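Local coordinates for putative aspartyl-tRNA synthetase (Leishmania major, PDB 6OD8), which probably catalyses the ATP-dependent joining of L-aspartate to tRNA(Asp), as a class II aminoacyl-tRNA synthetase, at residues W209-L212 / A216-A219; F221-R226 / T346-N351; Y337-L342 / M535-L540; V533-L536 / N542-L545. All coordinates share one frame; numbering follows the deposited sequence.

How the contacts relate
Read from the N terminus, the four contacts lie along the class II synthetase domain. Contact 1 comes first and is the tightest local closure: three residues turn the end of helix 208-211 back onto the start of helix 215-237. Farther down that helix, contact 2 opens and closes only after the chain has passed through helix 325-342 to reach helix 346-353. Contact 3 starts inside this span and ends on helix 530-538, so contacts 2 and 3 cross. Contact 4 shares Met535 and Leu536 with contact 3 and folds the following loop back onto the same helix. Contacts 1 and 2 share helix 215-237, and both reach the second subunit.

Contact 1 (W209-L212 / A216-A219); sequences WMDL and ASGA
Leu212 and Ser217 stand with their CA atoms 5.2 Å apart where the chain turns from helix 208-211 into the first turn of helix 215-237. The backbones come close at a second point as well, with Leu212 O lying 3.5 Å from Gly218 N, an approach helped by the absence of a side chain on the glycine. The polar link is made by side chains. The hydroxyl of Ser217 donates from OG to OD2 of Asp211 at 2.7 Å, and it meets that oxygen from above the carboxylate plane, tilted 37° out of it. Asp211 has its CG anti to the backbone N (chi1 172°), which swings the carboxylate over to the serine. The CB of Ser217 follows its hydroxyl in, 3.4 Å from the backbone O of Asp211. On the flank, CD2 of Leu212 rests 3.7 Å from Ser217 OG, giving the hydroxyl an apolar neighbour. The same carboxylate is also paired with Arg208 through OD2 and with Arg204 through OD1, which would be expected to keep it ionised in this buried setting. Around the turn, Ala219 packs on helix 346-353, Leu212 on Leu548, and Trp209 on Pro558 of its own chain and on Ser515 of the second subunit, so the corner lies between helix 346-353, the C-terminal tail and the dimer partner.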
loop_
_atom_site.group_PDB
_atom_site.type_symbol
_atom_site.label_atom_id
_atom_site.label_comp_id
_atom_site.label_asym_id
_atom_site.label_seq_id
_atom_site.Cartn_x
_atom_site.Cartn_y
_atom_site.Cartn_z
ATOM N N TRP A 209 0.346 20.335 10.471
ATOM C CA TRP A 209 -0.770 20.741 9.615
ATOM C C TRP A 209 -0.549 22.125 9.031
ATOM O O TRP A 209 -1.023 22.415 7.924
ATOM C CB TRP A 209 -2.089 20.699 10.393
ATOM C CG TRP A 209 -2.011 21.346 11.754
ATOM C CD1 TRP A 209 -2.317 22.641 12.080
ATOM C CD2 TRP A 209 -1.589 20.716 12.967
ATOM N NE1 TRP A 209 -2.113 22.848 13.423
ATOM C CE2 TRP A 209 -1.653 21.685 13.986
ATOM C CE3 TRP A 209 -1.140 19.425 13.284
ATOM C CZ2 TRP A 209 -1.296 21.402 15.316
ATOM C CZ3 TRP A 209 -0.786 19.149 14.605
ATOM C CH2 TRP A 209 -0.871 20.132 15.601
ATOM N N MET A 210 0.154 22.998 9.751
ATOM C CA MET A 210 0.514 24.287 9.171
ATOM C C MET A 210 1.631 24.126 8.139
ATOM O O MET A 210 1.567 24.683 7.030
ATOM C CB MET A 210 0.938 25.251 10.290
ATOM C CG MET A 210 1.228 26.650 9.849
ATOM S SD MET A 210 -0.289 27.526 9.337
ATOM C CE MET A 210 0.444 29.066 8.796
ATOM N N ASP A 211 2.680 23.392 8.510
ATOM C CA ASP A 211 3.828 23.198 7.620
ATOM C C ASP A 211 3.416 22.597 6.284
ATOM O O ASP A 211 3.955 22.970 5.232
ATOM C CB ASP A 211 4.865 22.288 8.273
ATOM C CG ASP A 211 5.975 21.903 7.290
ATOM O OD1 ASP A 211 6.840 22.755 7.015
ATOM O OD2 ASP A 211 5.922 20.792 6.729
ATOM N N LEU A 212 2.481 21.639 6.300
ATOM C CA LEU A 212 2.138 20.958 5.064
ATOM C C LEU A 212 1.541 21.909 4.035
ATOM O O LEU A 212 1.485 21.562 2.856
ATOM C CB LEU A 212 1.156 19.801 5.337
ATOM C CG LEU A 212 1.693 18.569 6.081
ATOM C CD1 LEU A 212 0.552 17.642 6.538
ATOM C CD2 LEU A 212 2.693 17.796 5.202
ATOM N N ALA A 216 6.698 23.615 -0.813
ATOM C CA ALA A 216 7.674 22.527 -0.852
ATOM C C ALA A 216 7.191 21.321 -0.064
ATOM O O ALA A 216 7.292 20.180 -0.532
ATOM C CB ALA A 216 9.035 23.009 -0.323
ATOM N N SER A 217 6.671 21.544 1.144
ATOM C CA SER A 217 6.229 20.412 1.960
ATOM C C SER A 217 5.070 19.674 1.284
ATOM O O SER A 217 5.080 18.444 1.170
ATOM C CB SER A 217 5.876 20.923 3.365
ATOM O OG SER A 217 5.581 19.871 4.257
ATOM N N GLY A 218 4.078 20.413 0.786
ATOM C CA GLY A 218 3.019 19.776 0.026
ATOM C C GLY A 218 3.532 18.993 -1.169
ATOM O O GLY A 218 3.064 17.882 -1.435
ATOM N N ALA A 219 4.517 19.547 -1.890
ATOM C CA ALA A 219 5.051 18.857 -3.068
ATOM C C ALA A 219 5.800 17.601 -2.674
ATOM O O ALA A 219 5.727 16.584 -3.376
ATOM C CB ALA A 219 5.972 19.787 -3.876
#

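Contact 2 (F221-R226 / T346-N351); sequences FRLQSR and TKELKN
Leu223 and Glu348 mark the closest backbone approach, their CA atoms 7.0 Å apart, between two helical segments whose axes pass 10.1 Å from each other with their directions 135° apart. Glu348 serves two surfaces with one side chain. Its CB sits against the isobutyl end of Leu223, 3.8 Å from CD2, while its chain bends at chi2 and carries the carboxylate across toward Arg222. There the guanidinium grips a single oxygen side-on: NE reaches Glu348 OE2 at 2.9 Å with an N-H...O angle of 152°, and NH2 adds a longer bond of 3.2 Å to the same OE2. NE meets the OE2 lone pair facing away from the other oxygen, whereas NH2 arrives nearly in line with the C-O bond. The two flat groups are nearly coplanar, an orientation made possible by the bend of the arginine at chi3 (62°). Water 1 is the third donor to OE2, at 2.8 Å, and it accepts in turn from Arg226 NE at 2.9 Å, so an arginine one turn farther along is tied in through solvent. On the apolar side Leu223 CD1 meets Leu349 CD2 at 4.1 Å, the two leucines crossing at about a right angle. Leu223 also touches Leu538, and Leu349 touches Tyr537, both on helix 530-538. The packing joins the short helix 346-353 to the long helix 215-237 of class II motif 1, the element typical of the dimer interface; here Ser225 bonds to the backbone of Glu242 in the second subunit.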
loop_
_atom_site.group_PDB
_atom_site.type_symbol
_atom_site.label_atom_id
_atom_site.label_comp_id
_atom_site.label_asym_id
_atom_site.label_seq_id
_atom_site.Cartn_x
_atom_site.Cartn_y
_atom_site.Cartn_z
ATOM N N PHE A 221 5.157 15.547 -0.325
ATOM C CA PHE A 221 4.301 14.410 -0.015
ATOM C C PHE A 221 3.439 13.984 -1.193
ATOM O O PHE A 221 3.060 12.814 -1.261
ATOM C CB PHE A 221 3.481 14.719 1.236
ATOM C CG PHE A 221 4.339 14.738 2.465
ATOM C CD1 PHE A 221 4.702 15.928 3.057
ATOM C CD2 PHE A 221 4.854 13.547 2.968
ATOM C CE1 PHE A 221 5.532 15.936 4.166
ATOM C CE2 PHE A 221 5.698 13.544 4.061
ATOM C CZ PHE A 221 6.031 14.749 4.667
ATOM N N ARG A 222 3.168 14.878 -2.143
ATOM C CA ARG A 222 2.619 14.423 -3.417
ATOM C C ARG A 222 3.608 13.502 -4.134
ATOM O O ARG A 222 3.213 12.479 -4.707
ATOM C CB ARG A 222 2.267 15.623 -4.295
ATOM C CG ARG A 222 1.082 16.458 -3.748
ATOM C CD ARG A 222 0.863 17.710 -4.590
ATOM N NE ARG A 222 0.518 17.327 -5.950
ATOM C CZ ARG A 222 -0.731 17.174 -6.388
ATOM N NH1 ARG A 222 -1.757 17.398 -5.574
ATOM N NH2 ARG A 222 -0.952 16.804 -7.645
ATOM N N LEU A 223 4.896 13.861 -4.130
ATOM C CA LEU A 223 5.893 12.985 -4.753
ATOM C C LEU A 223 6.038 11.671 -3.996
ATOM O O LEU A 223 6.194 10.616 -4.611
ATOM C CB LEU A 223 7.248 13.701 -4.853
ATOM C CG LEU A 223 7.228 14.899 -5.808
ATOM C CD1 LEU A 223 8.492 15.735 -5.614
ATOM C CD2 LEU A 223 7.102 14.426 -7.251
ATOM N N GLN A 224 5.938 11.700 -2.666
ATOM C CA GLN A 224 5.962 10.450 -1.917
ATOM C C GLN A 224 4.837 9.519 -2.362
ATOM O O GLN A 224 5.046 8.309 -2.547
ATOM C CB GLN A 224 5.863 10.730 -0.414
ATOM C CG GLN A 224 6.266 9.516 0.462
ATOM C CD GLN A 224 5.507 9.482 1.786
ATOM O OE1 GLN A 224 4.344 9.086 1.833
ATOM N NE2 GLN A 224 6.152 9.924 2.847
ATOM N N SER A 225 3.637 10.068 -2.544
ATOM C CA SER A 225 2.534 9.275 -3.064
ATOM C C SER A 225 2.862 8.701 -4.439
ATOM O O SER A 225 2.528 7.539 -4.734
ATOM C CB SER A 225 1.264 10.137 -3.137
ATOM O OG SER A 225 0.189 9.377 -3.664
ATOM N N ARG A 226 3.484 9.506 -5.313
ATOM C CA ARG A 226 3.813 9.004 -6.650
ATOM C C ARG A 226 4.846 7.882 -6.591
ATOM O O ARG A 226 4.772 6.935 -7.383
ATOM C CB ARG A 226 4.335 10.130 -7.558
ATOM C CG ARG A 226 3.343 11.229 -7.876
ATOM C CD ARG A 226 2.018 10.708 -8.500
ATOM N NE ARG A 226 1.214 11.829 -8.983
ATOM C CZ ARG A 226 0.013 11.723 -9.549
ATOM N NH1 ARG A 226 -0.558 10.533 -9.706
ATOM N NH2 ARG A 226 -0.633 12.816 -9.950
ATOM N N THR A 346 6.864 17.911 -13.059
ATOM C CA THR A 346 7.696 19.109 -13.028
ATOM C C THR A 346 7.155 20.147 -12.050
ATOM O O THR A 346 7.931 20.832 -11.373
ATOM C CB THR A 346 7.822 19.688 -14.437
ATOM O OG1 THR A 346 6.524 19.877 -14.986
ATOM C CG2 THR A 346 8.598 18.737 -15.352
ATOM N N LYS A 347 5.831 20.297 -11.970
ATOM C CA LYS A 347 5.254 21.225 -11.000
ATOM C C LYS A 347 5.763 20.945 -9.587
ATOM O O LYS A 347 6.226 21.850 -8.882
ATOM C CB LYS A 347 3.728 21.129 -11.010
ATOM C CG LYS A 347 3.066 22.233 -10.178
ATOM C CD LYS A 347 1.537 22.195 -10.305
ATOM C CE LYS A 347 0.878 23.297 -9.501
ATOM N NZ LYS A 347 -0.592 23.391 -9.768
ATOM N N GLU A 348 5.659 19.691 -9.157
ATOM C CA GLU A 348 6.069 19.336 -7.806
ATOM C C GLU A 348 7.575 19.477 -7.626
ATOM O O GLU A 348 8.046 19.966 -6.587
ATOM C CB GLU A 348 5.621 17.905 -7.491
ATOM C CG GLU A 348 4.123 17.753 -7.215
ATOM C CD GLU A 348 3.305 17.566 -8.482
ATOM O OE1 GLU A 348 3.865 17.651 -9.596
ATOM O OE2 GLU A 348 2.093 17.334 -8.358
ATOM N N LEU A 349 8.351 19.056 -8.629
ATOM C CA LEU A 349 9.801 19.164 -8.508
ATOM C C LEU A 349 10.230 20.618 -8.372
ATOM O O LEU A 349 11.135 20.940 -7.590
ATOM C CB LEU A 349 10.481 18.513 -9.718
ATOM C CG LEU A 349 10.236 17.019 -9.916
ATOM C CD1 LEU A 349 10.621 16.569 -11.335
ATOM C CD2 LEU A 349 10.986 16.191 -8.854
ATOM N N LYS A 350 9.610 21.514 -9.144
ATOM C CA LYS A 350 9.983 22.920 -9.039
ATOM C C LYS A 350 9.555 23.508 -7.701
ATOM O O LYS A 350 10.247 24.384 -7.159
ATOM C CB LYS A 350 9.378 23.730 -10.197
ATOM N N ASN A 351 8.429 23.038 -7.153
ATOM C CA ASN A 351 7.946 23.558 -5.878
ATOM C C ASN A 351 8.802 23.085 -4.706
ATOM O O ASN A 351 8.932 23.811 -3.713
ATOM C CB ASN A 351 6.476 23.184 -5.679
ATOM C CG ASN A 351 5.531 24.139 -6.405
ATOM O OD1 ASN A 351 5.916 25.253 -6.743
ATOM N ND2 ASN A 351 4.296 23.710 -6.634
HETATM O O HOH W 1 1.758 14.594 -8.481
#

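Contact 3 (Y337-L342 / M535-L540); sequences YIFERL and MLYLGL. With EDO (1,2-ethanediol), chain I.
Tyr537, on the helix of class II motif 3, is received by two side chains of helix 325-342. Leu342 lies over one face of its ring in a CH-pi contact: CD1 sits 3.9 Å from the ring centroid of Tyr537, 9° off the normal. The CB of Leu342 comes within 3.5 Å of Tyr537 OH. Phe339 brings CD1 and CE1 obliquely to the CD1 side of the Tyr537 ring, the two planes within 14° of each other but slid so far that the centroids are 5.8 Å apart and overlap is slight. The phenol reaches across because CG of Tyr537 is anti to the backbone N (chi1 178°). The hydroxyl of the buried tyrosine is met in the ring plane by water 2, a short 2.5 Å from Tyr537 OH, and this water donates to the backbone O of Phe339 at 2.6 Å.

Farther out, Trp363 and Ile477 pack on Phe339, while Arg478 bonds to the carbonyls of Leu536 and Tyr537 near the end of the motif 3 helix. That end is a Schellman motif: Gly539 takes the positive phi, and Leu540 N returns to Met535 O at 2.9 Å. On helix 325-342, Arg341 sets NH1 of its guanidinium over one face of the Tyr337 ring, toward the rim, and bonds through NH1 to Tyr337 O at 3.3 Å. At the surface beyond, ethanediol O2 donates to Glu340 OE2 at 2.7 Å.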
loop_
_atom_site.group_PDB
_atom_site.type_symbol
_atom_site.label_atom_id
_atom_site.label_comp_id
_atom_site.label_asym_id
_atom_site.label_seq_id
_atom_site.Cartn_x
_atom_site.Cartn_y
_atom_site.Cartn_z
ATOM N N TYR A 337 11.893 2.772 -13.923
ATOM C CA TYR A 337 10.489 3.113 -14.132
ATOM C C TYR A 337 10.064 4.265 -13.231
ATOM O O TYR A 337 9.412 5.218 -13.677
ATOM C CB TYR A 337 9.650 1.862 -13.851
ATOM C CG TYR A 337 8.143 1.977 -14.009
ATOM C CD1 TYR A 337 7.519 1.565 -15.183
ATOM C CD2 TYR A 337 7.342 2.423 -12.959
ATOM C CE1 TYR A 337 6.121 1.628 -15.325
ATOM C CE2 TYR A 337 5.947 2.498 -13.094
ATOM C CZ TYR A 337 5.345 2.100 -14.281
ATOM O OH TYR A 337 3.960 2.162 -14.424
ATOM N N ILE A 338 10.409 4.177 -11.945
ATOM C CA ILE A 338 10.017 5.202 -10.979
ATOM C C ILE A 338 10.643 6.546 -11.344
ATOM O O ILE A 338 9.954 7.569 -11.433
ATOM C CB ILE A 338 10.388 4.757 -9.551
ATOM C CG1 ILE A 338 9.525 3.559 -9.140
ATOM C CG2 ILE A 338 10.245 5.903 -8.534
ATOM C CD1 ILE A 338 9.921 2.907 -7.813
ATOM N N PHE A 339 11.957 6.561 -11.561
ATOM C CA PHE A 339 12.669 7.807 -11.827
ATOM C C PHE A 339 12.179 8.459 -13.106
ATOM O O PHE A 339 12.057 9.690 -13.189
ATOM C CB PHE A 339 14.184 7.532 -11.947
ATOM C CG PHE A 339 14.851 7.154 -10.652
ATOM C CD1 PHE A 339 14.349 7.595 -9.443
ATOM C CD2 PHE A 339 16.016 6.372 -10.656
ATOM C CE1 PHE A 339 14.975 7.262 -8.254
ATOM C CE2 PHE A 339 16.655 6.040 -9.481
ATOM C CZ PHE A 339 16.127 6.478 -8.265
ATOM N N GLU A 340 11.926 7.651 -14.133
ATOM C CA GLU A 340 11.436 8.208 -15.391
ATOM C C GLU A 340 10.069 8.862 -15.224
ATOM O O GLU A 340 9.799 9.905 -15.833
ATOM C CB GLU A 340 11.400 7.096 -16.438
ATOM C CG GLU A 340 10.587 7.352 -17.669
ATOM C CD GLU A 340 10.508 6.102 -18.545
ATOM O OE1 GLU A 340 11.533 5.380 -18.640
ATOM O OE2 GLU A 340 9.421 5.835 -19.112
ATOM N N ARG A 341 9.218 8.299 -14.373
ATOM C CA ARG A 341 7.897 8.885 -14.170
ATOM C C ARG A 341 7.934 10.050 -13.178
ATOM O O ARG A 341 7.216 11.042 -13.360
ATOM C CB ARG A 341 6.927 7.784 -13.733
ATOM C CG ARG A 341 6.479 7.005 -14.972
ATOM C CD ARG A 341 5.805 5.697 -14.694
ATOM N NE ARG A 341 5.532 5.027 -15.973
ATOM C CZ ARG A 341 6.460 4.476 -16.757
ATOM N NH1 ARG A 341 7.748 4.494 -16.408
ATOM N NH2 ARG A 341 6.100 3.912 -17.905
ATOM N N LEU A 342 8.777 9.970 -12.144
ATOM C CA LEU A 342 8.907 11.108 -11.233
ATOM C C LEU A 342 9.364 12.350 -11.972
ATOM O O LEU A 342 8.945 13.465 -11.636
ATOM C CB LEU A 342 9.870 10.794 -10.092
ATOM C CG LEU A 342 9.414 9.809 -8.995
ATOM C CD1 LEU A 342 10.563 9.647 -8.006
ATOM C CD2 LEU A 342 8.087 10.230 -8.273
ATOM N N MET A 535 13.855 11.362 0.130
ATOM C CA MET A 535 14.876 12.273 0.638
ATOM C C MET A 535 16.098 12.296 -0.278
ATOM O O MET A 535 16.579 13.367 -0.664
ATOM C CB MET A 535 15.264 11.855 2.058
ATOM C CG MET A 535 16.520 12.550 2.592
ATOM S SD MET A 535 16.999 11.839 4.170
ATOM C CE MET A 535 18.293 12.939 4.682
ATOM N N LEU A 536 16.612 11.118 -0.649
ATOM C CA LEU A 536 17.831 11.102 -1.468
ATOM C C LEU A 536 17.547 11.566 -2.897
ATOM O O LEU A 536 18.358 12.284 -3.491
ATOM C CB LEU A 536 18.456 9.701 -1.463
ATOM C CG LEU A 536 19.042 9.320 -0.091
ATOM C CD1 LEU A 536 19.263 7.819 0.023
ATOM C CD2 LEU A 536 20.344 10.094 0.160
ATOM N N TYR A 537 16.402 11.175 -3.456
ATOM C CA TYR A 537 16.014 11.652 -4.786
ATOM C C TYR A 537 15.996 13.177 -4.858
ATOM O O TYR A 537 16.472 13.776 -5.830
ATOM C CB TYR A 537 14.629 11.101 -5.140
ATOM C CG TYR A 537 14.126 11.568 -6.478
ATOM C CD1 TYR A 537 14.565 10.961 -7.660
ATOM C CD2 TYR A 537 13.187 12.603 -6.573
ATOM C CE1 TYR A 537 14.089 11.381 -8.908
ATOM C CE2 TYR A 537 12.719 13.029 -7.805
ATOM C CZ TYR A 537 13.165 12.422 -8.966
ATOM O OH TYR A 537 12.692 12.870 -10.183
ATOM N N LEU A 538 15.405 13.818 -3.859
ATOM C CA LEU A 538 15.276 15.267 -3.829
ATOM C C LEU A 538 16.459 15.951 -3.162
ATOM O O LEU A 538 16.501 17.188 -3.122
ATOM C CB LEU A 538 13.990 15.648 -3.088
ATOM C CG LEU A 538 12.675 15.231 -3.757
ATOM C CD1 LEU A 538 11.459 15.545 -2.831
ATOM C CD2 LEU A 538 12.489 15.934 -5.104
ATOM N N GLY A 539 17.386 15.183 -2.595
ATOM C CA GLY A 539 18.523 15.758 -1.899
ATOM C C GLY A 539 18.185 16.528 -0.642
ATOM O O GLY A 539 18.875 17.501 -0.326
ATOM N N LEU A 540 17.143 16.122 0.089
ATOM C CA LEU A 540 16.713 16.846 1.281
ATOM C C LEU A 540 17.702 16.652 2.429
ATOM O O LEU A 540 18.371 15.627 2.530
ATOM C CB LEU A 540 15.315 16.368 1.715
ATOM C CG LEU A 540 14.216 16.518 0.667
ATOM C CD1 LEU A 540 12.859 15.986 1.188
ATOM C CD2 LEU A 540 14.139 17.995 0.271
HETATM C C1 EDO I . 5.800 8.424 -18.054
HETATM O O1 EDO I . 5.185 7.707 -19.130
HETATM C C2 EDO I . 7.159 8.948 -18.498
HETATM O O2 EDO I . 7.824 7.953 -19.281
HETATM O O HOH W 2 13.520 11.598 -12.198
#

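Contact 4 (V533-L536 / N542-L545); sequences VVML and NVRL
Met535 lays the sulfur end of its side chain along the backbone of Val543, where the loop leaving the class II motif 3 helix turns back in a short 3-10 segment. Its SD stands 3.5 Å from Val543 CA and 3.6 Å from Val543 CB, while CE goes on to 3.7 Å from Asn542 N. The methionine chain is fully extended beyond CG, which gives it the length to span from helix to loop. Between the two segments the touch is van der Waals, SD and CE resting on the Asn542-Val543 backbone and SD on Val543 CB as well. The bend is braced by a side-chain bond within the loop. Asn542 points its CB away from the helix and folds its amide into an Asx turn: OD1 accepts from Arg544 N in the carbonyl plane, on a lone pair. Backbone bonds between Val543 and His305 join this loop to the connection between strands 289-297 and 310-319, the hairpin of motif 2. Met535 touches His305 too. Arg544 carries the network outward, with Asp552 salt-bridged to NE and the backbone of Thr304 bonded to NH1. That NH1 also returns to Asn542 OD1 at 3.0 Å, with an N-H...O angle of 161°.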
loop_
_atom_site.group_PDB
_atom_site.type_symbol
_atom_site.label_atom_id
_atom_site.label_comp_id
_atom_site.label_asym_id
_atom_site.label_seq_id
_atom_site.Cartn_x
_atom_site.Cartn_y
_atom_site.Cartn_z
ATOM N N VAL A 533 14.093 7.119 0.099
ATOM C CA VAL A 533 14.225 7.293 -1.337
ATOM C C VAL A 533 13.745 8.682 -1.758
ATOM O O VAL A 533 14.388 9.331 -2.585
ATOM C CB VAL A 533 13.543 6.131 -2.099
ATOM C CG1 VAL A 533 12.055 6.328 -2.266
ATOM C CG2 VAL A 533 14.222 5.937 -3.457
ATOM N N VAL A 534 12.664 9.198 -1.151
ATOM C CA VAL A 534 12.217 10.559 -1.477
ATOM C C VAL A 534 13.277 11.564 -1.056
ATOM O O VAL A 534 13.606 12.495 -1.799
ATOM C CB VAL A 534 10.848 10.874 -0.821
ATOM C CG1 VAL A 534 10.489 12.371 -0.999
ATOM C CG2 VAL A 534 9.765 10.006 -1.397
ATOM N N MET A 535 13.855 11.362 0.130
ATOM C CA MET A 535 14.876 12.273 0.638
ATOM C C MET A 535 16.098 12.296 -0.278
ATOM O O MET A 535 16.579 13.367 -0.664
ATOM C CB MET A 535 15.264 11.855 2.058
ATOM C CG MET A 535 16.520 12.550 2.592
ATOM S SD MET A 535 16.999 11.839 4.170
ATOM C CE MET A 535 18.293 12.939 4.682
ATOM N N LEU A 536 16.612 11.118 -0.649
ATOM C CA LEU A 536 17.831 11.102 -1.468
ATOM C C LEU A 536 17.547 11.566 -2.897
ATOM O O LEU A 536 18.358 12.284 -3.491
ATOM C CB LEU A 536 18.456 9.701 -1.463
ATOM C CG LEU A 536 19.042 9.320 -0.091
ATOM C CD1 LEU A 536 19.263 7.819 0.023
ATOM C CD2 LEU A 536 20.344 10.094 0.160
ATOM N N ASN A 542 17.084 16.304 5.676
ATOM C CA ASN A 542 16.602 15.611 6.865
ATOM C C ASN A 542 15.455 14.705 6.465
ATOM O O ASN A 542 14.513 15.158 5.807
ATOM C CB ASN A 542 16.127 16.608 7.949
ATOM C CG ASN A 542 16.021 15.970 9.318
ATOM O OD1 ASN A 542 15.280 15.000 9.515
ATOM N ND2 ASN A 542 16.827 16.462 10.259
ATOM N N VAL A 543 15.519 13.444 6.896
ATOM C CA VAL A 543 14.502 12.470 6.517
ATOM C C VAL A 543 13.127 12.851 7.060
ATOM O O VAL A 543 12.107 12.404 6.518
ATOM C CB VAL A 543 14.920 11.061 6.993
ATOM C CG1 VAL A 543 14.869 10.965 8.512
ATOM C CG2 VAL A 543 14.051 9.990 6.331
ATOM N N ARG A 544 13.076 13.662 8.127
ATOM C CA ARG A 544 11.799 14.108 8.674
ATOM C C ARG A 544 11.048 15.018 7.714
ATOM O O ARG A 544 9.836 15.207 7.885
ATOM C CB ARG A 544 12.017 14.818 10.008
ATOM C CG ARG A 544 12.643 13.864 11.045
ATOM C CD ARG A 544 13.285 14.593 12.198
ATOM N NE ARG A 544 13.875 13.646 13.145
ATOM C CZ ARG A 544 15.029 13.011 12.946
ATOM N NH1 ARG A 544 15.709 13.199 11.815
ATOM N NH2 ARG A 544 15.509 12.174 13.878
ATOM N N LEU A 545 11.733 15.599 6.724
ATOM C CA LEU A 545 11.024 16.381 5.716
ATOM C C LEU A 545 10.192 15.511 4.787
ATOM O O LEU A 545 9.352 16.049 4.064
ATOM C CB LEU A 545 12.005 17.214 4.886
ATOM C CG LEU A 545 12.832 18.238 5.697
ATOM C CD1 LEU A 545 13.846 18.978 4.821
ATOM C CD2 LEU A 545 11.921 19.254 6.398
#